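Long-range contacts in dnab-like replicative helicase (Bacillus phage SPP1, PDB 3BH0), which probably unwinds double-stranded DNA in the 5'-3' direction, powered by ATP hydrolysis in its C-terminal ATPase domain, the part of the protein present here: residues Asp94-Val99 against Pro179-Ile184; Leu263-Tyr268 against Asn277-Ile282. All blocks are in the same frame, centred on the assembly; numbering follows the deposited sequence.

Overall arrangement
Both contacts belong to one mixed sheet of the P-loop ATPase domain, on opposite sides of the chain's centre. Their centres lie about 29 Å apart and their nearest atoms about 15 Å apart, so they do not touch. Contact 1 comes first along the chain and closes before contact 2 opens. It pairs the beginnings of the parallel strands 98-103 and 183-188; contact 2 pairs the antiparallel strands 259-265 and 278-286. Strands 223-228 and 70-74 lie between the two pairs, and helix 81-93 touches side chains of both. The sheet thus passes from six parallel strands, the core of the P-loop fold, to three antiparallel ones; the probable Walker A loop follows strand 70-74, which neighbours strand 259-265.

Contact 1: Asp94-Val99 against Pro179-Ile184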
ATOM      1  N   ASP A  94      -2.795 -11.833   6.122  1.00 52.24           N
ATOM      2  CA  ASP A  94      -2.558 -13.277   6.102  1.00 52.55           C
ATOM      3  C   ASP A  94      -1.290 -13.726   6.846  1.00 52.91           C
ATOM      4  O   ASP A  94      -1.174 -14.883   7.238  1.00 52.98           O
ATOM      5  CB  ASP A  94      -2.521 -13.788   4.658  1.00 52.66           C
ATOM      6  CG  ASP A  94      -3.897 -13.819   4.001  1.00 52.19           C
ATOM      7  OD1 ASP A  94      -4.919 -13.501   4.659  1.00 50.92           O
ATOM      8  OD2 ASP A  94      -3.939 -14.164   2.803  1.00 52.39           O
ATOM      9  N   ASN A  95      -0.339 -12.822   7.031  1.00 53.38           N
ATOM     10  CA  ASN A  95       0.806 -13.092   7.897  1.00 53.92           C
ATOM     11  C   ASN A  95       0.416 -12.883   9.359  1.00 54.08           C
ATOM     12  O   ASN A  95       1.237 -13.020  10.256  1.00 54.86           O
ATOM     13  CB  ASN A  95       1.949 -12.145   7.541  1.00 53.96           C
ATOM     14  CG  ASN A  95       3.249 -12.866   7.286  1.00 54.59           C
ATOM     15  OD1 ASN A  95       4.268 -12.565   7.917  1.00 55.75           O
ATOM     16  ND2 ASN A  95       3.235 -13.806   6.339  1.00 53.78           N
ATOM     17  N   ASP A  96      -0.854 -12.552   9.582  1.00 54.23           N
ATOM     18  CA  ASP A  96      -1.399 -12.188  10.899  1.00 54.35           C
ATOM     19  C   ASP A  96      -0.846 -10.853  11.424  1.00 53.86           C
ATOM     20  O   ASP A  96      -0.831 -10.595  12.636  1.00 54.04           O
ATOM     21  CB  ASP A  96      -1.250 -13.319  11.925  1.00 55.01           C
ATOM     22  CG  ASP A  96      -2.376 -13.319  12.957  1.00 57.00           C
ATOM     23  OD1 ASP A  96      -2.139 -12.830  14.094  1.00 58.67           O
ATOM     24  OD2 ASP A  96      -3.501 -13.789  12.622  1.00 57.89           O
ATOM     25  N   ASP A  97      -0.403 -10.004  10.499  1.00 52.77           N
ATOM     26  CA  ASP A  97      -0.087  -8.625  10.821  1.00 51.59           C
ATOM     27  C   ASP A  97      -1.401  -7.858  10.792  1.00 50.70           C
ATOM     28  O   ASP A  97      -2.395  -8.355  10.236  1.00 50.74           O
ATOM     29  CB  ASP A  97       0.925  -8.058   9.825  1.00 51.73           C
ATOM     30  CG  ASP A  97       2.279  -8.748   9.917  1.00 52.27           C
ATOM     31  OD1 ASP A  97       2.866  -8.750  11.020  1.00 51.99           O
ATOM     32  OD2 ASP A  97       2.756  -9.291   8.892  1.00 53.32           O
ATOM     33  N   VAL A  98      -1.407  -6.672  11.406  1.00 49.19           N
ATOM     34  CA  VAL A  98      -2.605  -5.841  11.535  1.00 47.80           C
ATOM     35  C   VAL A  98      -2.570  -4.680  10.538  1.00 46.63           C
ATOM     36  O   VAL A  98      -1.626  -3.891  10.527  1.00 46.69           O
ATOM     37  CB  VAL A  98      -2.752  -5.294  12.983  1.00 48.17           C
ATOM     38  CG1 VAL A  98      -3.990  -4.405  13.128  1.00 48.42           C
ATOM     39  CG2 VAL A  98      -2.810  -6.439  13.984  1.00 48.16           C
ATOM     40  N   VAL A  99      -3.606  -4.587   9.706  1.00 45.03           N
ATOM     41  CA  VAL A  99      -3.706  -3.532   8.702  1.00 43.41           C
ATOM     42  C   VAL A  99      -4.795  -2.510   9.043  1.00 42.59           C
ATOM     43  O   VAL A  99      -5.958  -2.858   9.189  1.00 42.39           O
ATOM     44  CB  VAL A  99      -3.937  -4.105   7.280  1.00 43.49           C
ATOM     45  CG1 VAL A  99      -3.882  -2.981   6.239  1.00 43.12           C
ATOM     46  CG2 VAL A  99      -2.903  -5.189   6.948  1.00 42.50           C
ATOM     47  N   PRO A 179      -1.420  -6.674  21.072  1.00 57.34           N
ATOM     48  CA  PRO A 179      -0.197  -7.026  21.789  1.00 56.79           C
ATOM     49  C   PRO A 179       1.095  -6.975  20.966  1.00 56.42           C
ATOM     50  O   PRO A 179       1.682  -5.896  20.805  1.00 56.38           O
ATOM     51  CB  PRO A 179      -0.498  -8.446  22.259  1.00 56.92           C
ATOM     52  CG  PRO A 179      -1.936  -8.392  22.594  1.00 56.86           C
ATOM     53  CD  PRO A 179      -2.565  -7.459  21.587  1.00 57.33           C
ATOM     54  N   GLY A 180       1.538  -8.122  20.458  1.00 55.95           N
ATOM     55  CA  GLY A 180       2.863  -8.207  19.836  1.00 55.46           C
ATOM     56  C   GLY A 180       2.861  -8.010  18.331  1.00 54.85           C
ATOM     57  O   GLY A 180       3.819  -8.394  17.640  1.00 55.21           O
ATOM     58  N   LYS A 181       1.787  -7.403  17.826  1.00 53.70           N
ATOM     59  CA  LYS A 181       1.542  -7.369  16.390  1.00 52.38           C
ATOM     60  C   LYS A 181       2.115  -6.125  15.734  1.00 50.98           C
ATOM     61  O   LYS A 181       1.928  -5.009  16.221  1.00 50.72           O
ATOM     62  CB  LYS A 181       0.044  -7.463  16.104  1.00 52.72           C
ATOM     63  CG  LYS A 181      -0.657  -8.654  16.724  1.00 53.23           C
ATOM     64  CD  LYS A 181      -0.507  -9.900  15.873  1.00 54.79           C
ATOM     65  CE  LYS A 181      -1.607 -10.889  16.201  1.00 56.38           C
ATOM     66  NZ  LYS A 181      -2.947 -10.423  15.715  1.00 56.55           N
ATOM     67  N   ARG A 182       2.813  -6.329  14.627  1.00 49.43           N
ATOM     68  CA  ARG A 182       3.228  -5.219  13.778  1.00 48.11           C
ATOM     69  C   ARG A 182       2.028  -4.665  12.999  1.00 46.95           C
ATOM     70  O   ARG A 182       1.371  -5.408  12.262  1.00 47.04           O
ATOM     71  CB  ARG A 182       4.391  -5.627  12.858  1.00 48.48           C
ATOM     72  CG  ARG A 182       4.686  -7.124  12.816  1.00 48.09           C
ATOM     73  CD  ARG A 182       5.952  -7.441  12.029  1.00 48.08           C
ATOM     74  NE  ARG A 182       5.667  -8.441  11.003  1.00 49.14           N
ATOM     75  CZ  ARG A 182       6.581  -9.103  10.300  1.00 49.35           C
ATOM     76  NH1 ARG A 182       7.870  -8.895  10.505  1.00 49.03           N
ATOM     77  NH2 ARG A 182       6.195  -9.981   9.384  1.00 50.90           N
ATOM     78  N   VAL A 183       1.733  -3.381  13.234  1.00 45.23           N
ATOM     79  CA  VAL A 183       0.639  -2.622  12.607  1.00 43.48           C
ATOM     80  C   VAL A 183       1.108  -1.983  11.294  1.00 42.67           C
ATOM     81  O   VAL A 183       2.244  -1.512  11.189  1.00 42.16           O
ATOM     82  CB  VAL A 183       0.117  -1.502  13.564  1.00 43.49           C
ATOM     83  CG1 VAL A 183      -0.992  -0.664  12.931  1.00 42.56           C
ATOM     84  CG2 VAL A 183      -0.373  -2.089  14.877  1.00 43.80           C
ATOM     85  N   ILE A 184       0.230  -1.966  10.291  1.00 41.65           N
ATOM     86  CA  ILE A 184       0.553  -1.343   9.008  1.00 40.28           C
ATOM     87  C   ILE A 184      -0.511  -0.305   8.698  1.00 39.63           C
ATOM     88  O   ILE A 184      -1.690  -0.629   8.633  1.00 40.03           O
ATOM     89  CB  ILE A 184       0.649  -2.394   7.880  1.00 40.40           C
ATOM     90  CG1 ILE A 184       1.694  -3.452   8.233  1.00 39.71           C
ATOM     91  CG2 ILE A 184       0.968  -1.725   6.514  1.00 40.08           C
ATOM     92  CD1 ILE A 184       1.150  -4.849   8.260  1.00 38.81           C
TER
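Val-98 spends both backbone polar atoms on the 179-184 segment, straddling Val-183 as a parallel ladder requires. Its N donates to Arg-182 O (3.2 Å), an almost straight bond at 168°. Its O accepts from Ile-184 N (2.7 Å), which arrives nearly along the C=O axis, and also meets the CA-H of Val-183 (CA to O 3.3 Å). Val-99 turns its backbone bonds the other way, to Asn-153 and Asn-155.

Ahead of the ladder, in the loops leading into the two strands, two acids meet two bases. Asp-97 OD1 takes the NE of Arg-182 (2.8 Å) in a salt bridge that lies in the guanidinium plane but comes from above the carboxylate plane, 33° out of it. To reach it, Arg-182 holds CG nearly eclipsed with its backbone N (chi1 11°) and bends at chi3. Arg-182 NH1 is bonded to Thr-49 O, so the guanidinium is held on two sides. Asp-96, which closes helix 81-93 with a Schellman motif, offers OD1 to Lys-181 NZ (3.0 Å); the lysine bends at chi2 and chi4, and its CB rests on Val-98 CG2 (3.7 Å).

Val-98 and Val-183 face helix 164-176, both touching Thr-174. Val-99 and Ile-184 occupy the other face against Met-92 of helix 81-93, and Ile-184 CD1 reaches back to Asp-97 CB (3.6 Å). Adjacent parallel strands with helices on both faces are the three-layered alpha-beta core of the RecA-like P-loop ATPases.

Contact 2: Leu263-Tyr268 against Asn277-Ile282; sequences LYRDDY and NIVEVI
Asp-267 OD2 has one firm grip and one weak one from Asn-277: the backbone N donates at 2.8 Å and a well-aligned 162°, from above the carboxylate plane, while ND2 adds a weak, bent bond at 3.4 Å. Lys-300 NZ is only a long, weak ion partner of the same oxygen. Asp-267 places CG in the crowded position between N and the carbonyl carbon (chi1 65°), and its OD1 forms a salt bridge with Arg-265 NE (3.1 Å). Arg-265 NH1 in turn bonds Ser-78 O, within the probable Walker A loop. The two segments are arms of a beta hairpin whose connection starts with a short, weakly bonded helical turn at about 266-268, and Asp-267 links that turn to Asn-277, just ahead of the return strand. Tyr-264 and Glu-280 form the hydrogen-bonded pair: Tyr-264 N donates to Glu-280 O (3.1 Å), and Glu-280 N to Tyr-264 O (2.9 Å). Their side chains run alongside each other, with Glu-280 CG at the ring edge, 4.0 Å from Tyr-264 CD2. On the other face Leu-263 CD1 touches Val-281 CG2 (3.8 Å), Val-279 CG2 lies against Arg-265 CG (3.9 Å), and Phe-84 packs onto Leu-263 and Val-281.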
ATOM      1  N   LEU A 263       3.374   2.276 -10.175  1.00 33.33           N
ATOM      2  CA  LEU A 263       2.670   1.299 -10.991  1.00 34.11           C
ATOM      3  C   LEU A 263       2.499   1.840 -12.402  1.00 34.91           C
ATOM      4  O   LEU A 263       2.181   3.008 -12.607  1.00 34.91           O
ATOM      5  CB  LEU A 263       1.307   0.955 -10.391  1.00 33.84           C
ATOM      6  CG  LEU A 263       1.132  -0.100  -9.285  1.00 35.02           C
ATOM      7  CD1 LEU A 263       2.397  -0.491  -8.530  1.00 35.00           C
ATOM      8  CD2 LEU A 263       0.115   0.408  -8.311  1.00 36.52           C
ATOM      9  N   TYR A 264       2.726   0.977 -13.377  1.00 36.03           N
ATOM     10  CA  TYR A 264       2.544   1.312 -14.769  1.00 36.89           C
ATOM     11  C   TYR A 264       1.939   0.108 -15.444  1.00 37.83           C
ATOM     12  O   TYR A 264       2.436  -1.007 -15.300  1.00 37.27           O
ATOM     13  CB  TYR A 264       3.893   1.656 -15.385  1.00 37.05           C
ATOM     14  CG  TYR A 264       3.871   1.931 -16.863  1.00 36.91           C
ATOM     15  CD1 TYR A 264       3.428   3.156 -17.354  1.00 38.17           C
ATOM     16  CD2 TYR A 264       4.319   0.979 -17.770  1.00 36.68           C
ATOM     17  CE1 TYR A 264       3.423   3.417 -18.713  1.00 38.52           C
ATOM     18  CE2 TYR A 264       4.316   1.225 -19.127  1.00 36.66           C
ATOM     19  CZ  TYR A 264       3.869   2.441 -19.597  1.00 38.00           C
ATOM     20  OH  TYR A 264       3.867   2.694 -20.946  1.00 38.08           O
ATOM     21  N   ARG A 265       0.850   0.342 -16.165  1.00 39.63           N
ATOM     22  CA  ARG A 265       0.160  -0.713 -16.895  1.00 41.41           C
ATOM     23  C   ARG A 265       0.222  -0.359 -18.387  1.00 42.48           C
ATOM     24  O   ARG A 265      -0.549   0.468 -18.864  1.00 42.85           O
ATOM     25  CB  ARG A 265      -1.267  -0.806 -16.372  1.00 41.58           C
ATOM     26  CG  ARG A 265      -2.044  -2.011 -16.828  1.00 42.82           C
ATOM     27  CD  ARG A 265      -3.445  -1.972 -16.249  1.00 45.13           C
ATOM     28  NE  ARG A 265      -4.424  -2.212 -17.300  1.00 49.18           N
ATOM     29  CZ  ARG A 265      -5.315  -1.322 -17.736  1.00 50.16           C
ATOM     30  NH1 ARG A 265      -5.394  -0.115 -17.190  1.00 50.26           N
ATOM     31  NH2 ARG A 265      -6.140  -1.653 -18.719  1.00 52.28           N
ATOM     32  N   ASP A 266       1.170  -0.958 -19.109  1.00 43.90           N
ATOM     33  CA  ASP A 266       1.488  -0.544 -20.491  1.00 45.36           C
ATOM     34  C   ASP A 266       0.288  -0.541 -21.440  1.00 45.64           C
ATOM     35  O   ASP A 266       0.203   0.314 -22.330  1.00 45.87           O
ATOM     36  CB  ASP A 266       2.646  -1.375 -21.092  1.00 45.71           C
ATOM     37  CG  ASP A 266       3.205  -0.771 -22.393  1.00 47.87           C
ATOM     38  OD1 ASP A 266       4.352  -0.276 -22.411  1.00 51.59           O
ATOM     39  OD2 ASP A 266       2.510  -0.774 -23.418  1.00 51.42           O
ATOM     40  N   ASP A 267      -0.633  -1.488 -21.245  1.00 45.82           N
ATOM     41  CA  ASP A 267      -1.748  -1.665 -22.183  1.00 45.93           C
ATOM     42  C   ASP A 267      -2.886  -0.655 -22.003  1.00 46.04           C
ATOM     43  O   ASP A 267      -3.818  -0.618 -22.815  1.00 45.93           O
ATOM     44  CB  ASP A 267      -2.248  -3.137 -22.239  1.00 45.76           C
ATOM     45  CG  ASP A 267      -2.869  -3.617 -20.930  1.00 45.21           C
ATOM     46  OD1 ASP A 267      -3.066  -2.796 -20.008  1.00 45.60           O
ATOM     47  OD2 ASP A 267      -3.169  -4.825 -20.824  1.00 42.35           O
ATOM     48  N   TYR A 268      -2.793   0.166 -20.956  1.00 46.26           N
ATOM     49  CA  TYR A 268      -3.619   1.361 -20.846  1.00 46.67           C
ATOM     50  C   TYR A 268      -3.194   2.381 -21.896  1.00 47.13           C
ATOM     51  O   TYR A 268      -4.030   3.049 -22.480  1.00 47.02           O
ATOM     52  CB  TYR A 268      -3.539   1.994 -19.452  1.00 46.51           C
ATOM     53  CG  TYR A 268      -4.436   3.206 -19.290  1.00 46.18           C
ATOM     54  CD1 TYR A 268      -5.804   3.049 -19.033  1.00 46.74           C
ATOM     55  CD2 TYR A 268      -3.931   4.500 -19.406  1.00 45.26           C
ATOM     56  CE1 TYR A 268      -6.648   4.141 -18.896  1.00 46.27           C
ATOM     57  CE2 TYR A 268      -4.767   5.613 -19.263  1.00 45.63           C
ATOM     58  CZ  TYR A 268      -6.128   5.424 -19.004  1.00 47.15           C
ATOM     59  OH  TYR A 268      -6.987   6.508 -18.856  1.00 47.35           O
ATOM     60  N   ASN A 277      -1.897  -7.165 -20.054  1.00 49.13           N
ATOM     61  CA  ASN A 277      -2.317  -7.522 -18.701  1.00 47.53           C
ATOM     62  C   ASN A 277      -1.155  -7.600 -17.702  1.00 46.33           C
ATOM     63  O   ASN A 277      -1.219  -8.326 -16.711  1.00 46.02           O
ATOM     64  CB  ASN A 277      -3.132  -8.822 -18.716  1.00 47.98           C
ATOM     65  CG  ASN A 277      -4.471  -8.677 -19.435  1.00 48.23           C
ATOM     66  OD1 ASN A 277      -5.094  -9.671 -19.802  1.00 48.90           O
ATOM     67  ND2 ASN A 277      -4.924  -7.447 -19.621  1.00 48.55           N
ATOM     68  N   ILE A 278      -0.093  -6.841 -17.970  1.00 45.14           N
ATOM     69  CA  ILE A 278       1.041  -6.736 -17.045  1.00 43.83           C
ATOM     70  C   ILE A 278       1.038  -5.372 -16.339  1.00 42.83           C
ATOM     71  O   ILE A 278       0.969  -4.327 -16.977  1.00 42.59           O
ATOM     72  CB  ILE A 278       2.406  -6.971 -17.750  1.00 43.83           C
ATOM     73  CG1 ILE A 278       2.524  -8.412 -18.293  1.00 43.83           C
ATOM     74  CG2 ILE A 278       3.566  -6.618 -16.825  1.00 43.70           C
ATOM     75  CD1 ILE A 278       2.717  -9.501 -17.232  1.00 43.16           C
ATOM     76  N   VAL A 279       1.078  -5.413 -15.012  1.00 41.49           N
ATOM     77  CA  VAL A 279       1.335  -4.240 -14.220  1.00 40.19           C
ATOM     78  C   VAL A 279       2.765  -4.360 -13.727  1.00 39.72           C
ATOM     79  O   VAL A 279       3.108  -5.318 -13.029  1.00 39.38           O
ATOM     80  CB  VAL A 279       0.361  -4.125 -13.026  1.00 39.84           C
ATOM     81  CG1 VAL A 279       0.846  -3.077 -12.017  1.00 39.00           C
ATOM     82  CG2 VAL A 279      -1.021  -3.752 -13.521  1.00 40.37           C
ATOM     83  N   GLU A 280       3.600  -3.395 -14.084  1.00 38.98           N
ATOM     84  CA  GLU A 280       4.929  -3.355 -13.502  1.00 39.06           C
ATOM     85  C   GLU A 280       5.023  -2.432 -12.277  1.00 38.15           C
ATOM     86  O   GLU A 280       4.568  -1.273 -12.286  1.00 37.58           O
ATOM     87  CB  GLU A 280       6.012  -3.081 -14.547  1.00 39.09           C
ATOM     88  CG  GLU A 280       5.907  -1.795 -15.325  1.00 40.32           C
ATOM     89  CD  GLU A 280       7.051  -1.642 -16.336  1.00 41.23           C
ATOM     90  OE1 GLU A 280       7.152  -2.458 -17.277  1.00 41.62           O
ATOM     91  OE2 GLU A 280       7.862  -0.696 -16.187  1.00 45.73           O
ATOM     92  N   VAL A 281       5.579  -2.995 -11.209  1.00 36.99           N
ATOM     93  CA  VAL A 281       5.876  -2.264 -10.004  1.00 36.01           C
ATOM     94  C   VAL A 281       7.295  -1.732 -10.132  1.00 35.67           C
ATOM     95  O   VAL A 281       8.268  -2.485 -10.045  1.00 35.62           O
ATOM     96  CB  VAL A 281       5.720  -3.156  -8.763  1.00 35.91           C
ATOM     97  CG1 VAL A 281       6.004  -2.374  -7.505  1.00 36.34           C
ATOM     98  CG2 VAL A 281       4.319  -3.739  -8.704  1.00 35.63           C
ATOM     99  N   ILE A 282       7.410  -0.433 -10.371  1.00 34.94           N
ATOM    100  CA  ILE A 282       8.716   0.193 -10.488  1.00 34.74           C
ATOM    101  C   ILE A 282       9.132   0.771  -9.140  1.00 35.15           C
ATOM    102  O   ILE A 282       8.546   1.752  -8.687  1.00 35.29           O
ATOM    103  CB  ILE A 282       8.726   1.323 -11.553  1.00 34.36           C
ATOM    104  CG1 ILE A 282       8.020   0.864 -12.827  1.00 34.16           C
ATOM    105  CG2 ILE A 282      10.151   1.810 -11.812  1.00 32.83           C
ATOM    106  CD1 ILE A 282       7.724   1.997 -13.826  1.00 34.61           C
TER